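Local coordinates for protein autolysin E (Staphylococcus aureus, PDB 4PI8) that probably hydrolyses glycosidic bonds in the NAG-NAM chains of peptidoglycan, as a cell-wall autolysin of the glucosaminidase family, at residues Y94-H104 against A164-F172. The protein carries 1 engineered substitution. Sequence-based numbering, arbitrary orientation.
Sequences YEVNVIYLVSH and AKFIRNEYF. With AMU (N-acetyl-beta-muramic acid), chain B.
Arg168, on the last turns of helix 156-172, clasps the end of helix 84-94 and the linker that follows, while Ile167 and Phe172 pack on that linker and the first turns of helix 98-108: a largely buried contact in the lysozyme-clan glucosaminidase domain. Two bends in the arginine chain (chi2 55°, chi3 66°) turn the guanidinium edge toward successive carbonyls. Arg168 NE meets Tyr94 O at 2.9 Å, almost head-on to the carbonyl; Arg168 NH1 reaches Glu95 O at 2.8 Å in a straighter bond (N-H...O 162°). Glu95 OE1 stands off the guanidinium plane, 3.8 Å from Arg168 NH1, so this long salt bridge is purely electrostatic. Arg168 NH2 is bridged to Glu173. Beside this polar clasp, Lys165 CB sits over one face of the Tyr94 ring, 3.9 Å from its centroid. Inward, Val96 CG2 touches Phe172 CE2 at 3.8 Å; Leu101 CD2 meets Ala164 CB and Leu101 CD1 meets Ile167 CD1, both at 4.0 Å. A 2.7 Å hydrogen bond ties Tyr100 OH to His104 ND1, and Ile167 CD1 packs against that pair. Farther round helix 156-172, Phe166 and Tyr171 line the glycan pocket, where Tyr171 OH donates to O10 of the muramic acid. A positive side chain thus meets the carbonyl end of helix 84-94, which probably suits that helix's dipole.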
loop_
_atom_site.group_PDB
_atom_site.type_symbol
_atom_site.label_atom_id
_atom_site.label_comp_id
_atom_site.label_asym_id
_atom_site.label_seq_id
_atom_site.Cartn_x
_atom_site.Cartn_y
_atom_site.Cartn_z
ATOM N N TYR A 94 -12.534 6.187 7.600
ATOM C CA TYR A 94 -12.091 6.574 6.266
ATOM C C TYR A 94 -12.607 5.704 5.169
ATOM O O TYR A 94 -12.300 5.968 3.998
ATOM C CB TYR A 94 -10.566 6.683 6.206
ATOM C CG TYR A 94 -10.037 7.724 7.152
ATOM C CD1 TYR A 94 -10.383 9.059 6.997
ATOM C CD2 TYR A 94 -9.223 7.404 8.231
ATOM C CE1 TYR A 94 -9.954 10.021 7.922
ATOM C CE2 TYR A 94 -8.798 8.380 9.099
ATOM C CZ TYR A 94 -9.186 9.656 8.952
ATOM O OH TYR A 94 -8.786 10.673 9.794
ATOM N N GLU A 95 -13.394 4.668 5.467
ATOM C CA GLU A 95 -13.931 3.756 4.475
ATOM C C GLU A 95 -12.772 3.125 3.679
ATOM O O GLU A 95 -12.660 3.278 2.484
ATOM C CB GLU A 95 -15.005 4.411 3.572
ATOM C CG GLU A 95 -15.827 3.389 2.864
ATOM C CD GLU A 95 -16.864 3.970 1.930
ATOM O OE1 GLU A 95 -16.814 5.206 1.792
ATOM O OE2 GLU A 95 -17.614 3.194 1.315
ATOM N N VAL A 96 -11.978 2.362 4.412
ATOM C CA VAL A 96 -10.802 1.684 3.841
ATOM C C VAL A 96 -10.864 0.226 4.293
ATOM O O VAL A 96 -10.922 -0.047 5.505
ATOM C CB VAL A 96 -9.529 2.285 4.345
ATOM C CG1 VAL A 96 -8.319 1.553 3.808
ATOM C CG2 VAL A 96 -9.378 3.751 3.917
ATOM N N ASN A 97 -10.851 -0.687 3.342
ATOM C CA ASN A 97 -10.904 -2.162 3.608
ATOM C C ASN A 97 -9.858 -2.564 4.648
ATOM O O ASN A 97 -8.673 -2.347 4.386
ATOM C CB ASN A 97 -10.760 -2.862 2.278
ATOM C CG ASN A 97 -10.781 -4.363 2.360
ATOM O OD1 ASN A 97 -10.087 -4.970 3.192
ATOM N ND2 ASN A 97 -11.395 -5.004 1.399
ATOM N N VAL A 98 -10.270 -3.115 5.774
ATOM C CA VAL A 98 -9.303 -3.330 6.856
ATOM C C VAL A 98 -8.367 -4.496 6.542
ATOM O O VAL A 98 -7.224 -4.518 7.055
ATOM C CB VAL A 98 -9.987 -3.548 8.243
ATOM C CG1 VAL A 98 -10.671 -4.917 8.340
ATOM C CG2 VAL A 98 -9.042 -3.290 9.375
ATOM N N ILE A 99 -8.827 -5.456 5.752
ATOM C CA ILE A 99 -7.921 -6.545 5.372
ATOM C C ILE A 99 -6.794 -6.012 4.468
ATOM O O ILE A 99 -5.623 -6.397 4.602
ATOM C CB ILE A 99 -8.652 -7.737 4.817
ATOM C CG1 ILE A 99 -9.424 -8.476 5.916
ATOM C CG2 ILE A 99 -7.708 -8.675 4.091
ATOM C CD1 ILE A 99 -10.361 -9.555 5.440
ATOM N N TYR A 100 -7.146 -5.136 3.525
ATOM C CA TYR A 100 -6.161 -4.449 2.736
ATOM C C TYR A 100 -5.236 -3.677 3.639
ATOM O O TYR A 100 -4.005 -3.764 3.494
ATOM C CB TYR A 100 -6.860 -3.514 1.721
ATOM C CG TYR A 100 -5.973 -2.362 1.355
ATOM C CD1 TYR A 100 -4.784 -2.547 0.679
ATOM C CD2 TYR A 100 -6.262 -1.081 1.820
ATOM C CE1 TYR A 100 -3.922 -1.505 0.470
ATOM C CE2 TYR A 100 -5.422 -0.012 1.592
ATOM C CZ TYR A 100 -4.224 -0.248 0.983
ATOM O OH TYR A 100 -3.341 0.811 0.836
ATOM N N LEU A 101 -5.769 -2.920 4.601
ATOM C CA LEU A 101 -4.946 -2.048 5.412
ATOM C C LEU A 101 -3.923 -2.855 6.223
ATOM O O LEU A 101 -2.720 -2.502 6.274
ATOM C CB LEU A 101 -5.798 -1.198 6.344
ATOM C CG LEU A 101 -5.193 0.057 6.901
ATOM C CD1 LEU A 101 -4.771 1.053 5.832
ATOM C CD2 LEU A 101 -6.202 0.648 7.869
ATOM N N VAL A 102 -4.367 -3.933 6.839
ATOM C CA VAL A 102 -3.498 -4.816 7.588
ATOM C C VAL A 102 -2.463 -5.374 6.661
ATOM O O VAL A 102 -1.268 -5.454 6.998
ATOM C CB VAL A 102 -4.303 -5.939 8.282
ATOM C CG1 VAL A 102 -3.375 -7.059 8.731
ATOM C CG2 VAL A 102 -5.119 -5.335 9.467
ATOM N N SER A 103 -2.901 -5.923 5.496
ATOM C CA SER A 103 -1.969 -6.549 4.574
ATOM C C SER A 103 -0.903 -5.604 4.086
ATOM O O SER A 103 0.286 -5.960 3.990
ATOM C CB SER A 103 -2.723 -7.222 3.392
ATOM O OG SER A 103 -3.680 -8.178 3.859
ATOM N N HIS A 104 -1.274 -4.391 3.735
ATOM C CA HIS A 104 -0.341 -3.358 3.332
ATOM C C HIS A 104 0.648 -3.110 4.456
ATOM O O HIS A 104 1.874 -3.082 4.209
ATOM C CB HIS A 104 -1.121 -2.131 2.899
ATOM C CG HIS A 104 -0.293 -1.042 2.296
ATOM N ND1 HIS A 104 -0.855 0.038 1.683
ATOM C CD2 HIS A 104 1.055 -0.866 2.256
ATOM C CE1 HIS A 104 0.097 0.828 1.252
ATOM N NE2 HIS A 104 1.263 0.311 1.585
ATOM N N ALA A 164 -4.131 5.370 6.905
ATOM C CA ALA A 164 -5.428 5.230 6.298
ATOM C C ALA A 164 -5.958 6.514 5.728
ATOM O O ALA A 164 -6.558 6.569 4.627
ATOM C CB ALA A 164 -6.436 4.604 7.290
ATOM N N LYS A 165 -5.843 7.585 6.511
ATOM C CA LYS A 165 -6.293 8.883 6.064
ATOM C C LYS A 165 -5.591 9.307 4.757
ATOM O O LYS A 165 -6.246 9.790 3.815
ATOM C CB LYS A 165 -6.026 9.935 7.141
ATOM C CG LYS A 165 -6.530 11.326 6.772
ATOM C CD LYS A 165 -6.180 12.389 7.847
ATOM C CE LYS A 165 -6.706 13.742 7.379
ATOM N NZ LYS A 165 -6.292 14.792 8.370
ATOM N N PHE A 166 -4.280 9.096 4.725
ATOM C CA PHE A 166 -3.469 9.398 3.534
ATOM C C PHE A 166 -3.951 8.554 2.326
ATOM O O PHE A 166 -4.194 9.084 1.209
ATOM C CB PHE A 166 -2.041 9.132 3.808
ATOM C CG PHE A 166 -1.137 9.248 2.581
ATOM C CD1 PHE A 166 -0.643 10.476 2.181
ATOM C CD2 PHE A 166 -0.805 8.140 1.843
ATOM C CE1 PHE A 166 0.213 10.567 1.066
ATOM C CE2 PHE A 166 0.030 8.243 0.749
ATOM C CZ PHE A 166 0.526 9.463 0.375
ATOM N N ILE A 167 -4.129 7.224 2.498
ATOM C CA ILE A 167 -4.555 6.381 1.392
ATOM C C ILE A 167 -5.896 6.816 0.859
ATOM O O ILE A 167 -6.113 6.975 -0.338
ATOM C CB ILE A 167 -4.518 4.909 1.844
ATOM C CG1 ILE A 167 -3.080 4.461 2.133
ATOM C CG2 ILE A 167 -5.192 4.019 0.803
ATOM C CD1 ILE A 167 -2.937 3.298 3.044
ATOM N N ARG A 168 -6.837 7.077 1.762
ATOM C CA ARG A 168 -8.127 7.553 1.349
ATOM C C ARG A 168 -8.026 8.891 0.598
ATOM O O ARG A 168 -8.599 9.055 -0.482
ATOM C CB ARG A 168 -9.079 7.679 2.576
ATOM C CG ARG A 168 -10.330 8.561 2.397
ATOM C CD ARG A 168 -11.239 8.224 1.238
ATOM N NE ARG A 168 -11.892 6.942 1.344
ATOM C CZ ARG A 168 -12.666 6.429 0.438
ATOM N NH1 ARG A 168 -13.238 5.265 0.541
ATOM N NH2 ARG A 168 -12.883 7.171 -0.669
ATOM N N ASN A 169 -7.378 9.857 1.235
ATOM C CA ASN A 169 -7.406 11.245 0.685
ATOM C C ASN A 169 -6.576 11.383 -0.539
ATOM O O ASN A 169 -6.964 12.167 -1.420
ATOM C CB ASN A 169 -6.966 12.224 1.738
ATOM C CG ASN A 169 -8.034 12.469 2.776
ATOM O OD1 ASN A 169 -9.176 12.236 2.536
ATOM N ND2 ASN A 169 -7.627 12.943 3.924
ATOM N N GLU A 170 -5.464 10.668 -0.647
ATOM C CA GLU A 170 -4.564 10.876 -1.775
ATOM C C GLU A 170 -4.697 9.871 -2.902
ATOM O O GLU A 170 -4.390 10.191 -4.038
ATOM C CB GLU A 170 -3.110 10.919 -1.338
ATOM C CG GLU A 170 -2.916 11.956 -0.236
ATOM C CD GLU A 170 -3.373 13.350 -0.624
ATOM O OE1 GLU A 170 -3.124 13.763 -1.794
ATOM O OE2 GLU A 170 -3.979 14.006 0.267
ATOM N N TYR A 171 -5.135 8.635 -2.621
ATOM C CA TYR A 171 -5.303 7.599 -3.614
ATOM C C TYR A 171 -6.768 7.345 -3.902
ATOM O O TYR A 171 -7.242 7.444 -5.071
ATOM C CB TYR A 171 -4.513 6.311 -3.239
ATOM C CG TYR A 171 -3.053 6.511 -3.504
ATOM C CD1 TYR A 171 -2.245 7.202 -2.597
ATOM C CD2 TYR A 171 -2.471 6.092 -4.689
ATOM C CE1 TYR A 171 -0.899 7.463 -2.838
ATOM C CE2 TYR A 171 -1.126 6.388 -4.948
ATOM C CZ TYR A 171 -0.369 7.051 -4.029
ATOM O OH TYR A 171 0.946 7.326 -4.321
ATOM N N PHE A 172 -7.561 6.958 -2.897
ATOM C CA PHE A 172 -8.930 6.592 -3.190
ATOM C C PHE A 172 -9.739 7.786 -3.774
ATOM O O PHE A 172 -10.550 7.615 -4.670
ATOM C CB PHE A 172 -9.670 5.994 -1.996
ATOM C CG PHE A 172 -9.081 4.728 -1.436
ATOM C CD1 PHE A 172 -8.152 3.979 -2.126
ATOM C CD2 PHE A 172 -9.578 4.236 -0.263
ATOM C CE1 PHE A 172 -7.717 2.777 -1.637
ATOM C CE2 PHE A 172 -9.155 3.018 0.202
ATOM C CZ PHE A 172 -8.219 2.275 -0.457
HETATM C C1 AMU B . 7.253 5.576 -3.366
HETATM C C2 AMU B . 6.452 6.783 -2.974
HETATM C C3 AMU B . 6.042 7.574 -4.227
HETATM C C4 AMU B . 7.317 7.884 -5.046
HETATM C C5 AMU B . 8.125 6.632 -5.228
HETATM C C6 AMU B . 9.416 6.906 -6.004
HETATM C C7 AMU B . 4.690 7.076 -1.227
HETATM C C8 AMU B . 3.353 6.556 -0.746
HETATM C C9 AMU B . 3.933 8.738 -4.165
HETATM C C10 AMU B . 3.222 9.586 -3.184
HETATM C C11 AMU B . 3.679 9.202 -5.597
HETATM O O1 AMU B . 7.687 4.855 -2.223
HETATM O O3 AMU B . 5.339 8.768 -3.900
HETATM O O4 AMU B . 6.832 8.434 -6.281
HETATM O O5 AMU B . 8.449 6.069 -3.981
HETATM O O6 AMU B . 10.114 5.707 -6.356
HETATM O O7 AMU B . 5.274 7.958 -0.634
HETATM O O10 AMU B . 2.018 9.334 -2.884
HETATM O O11 AMU B . 3.839 10.612 -2.683
HETATM N N2 AMU B . 5.210 6.411 -2.251
#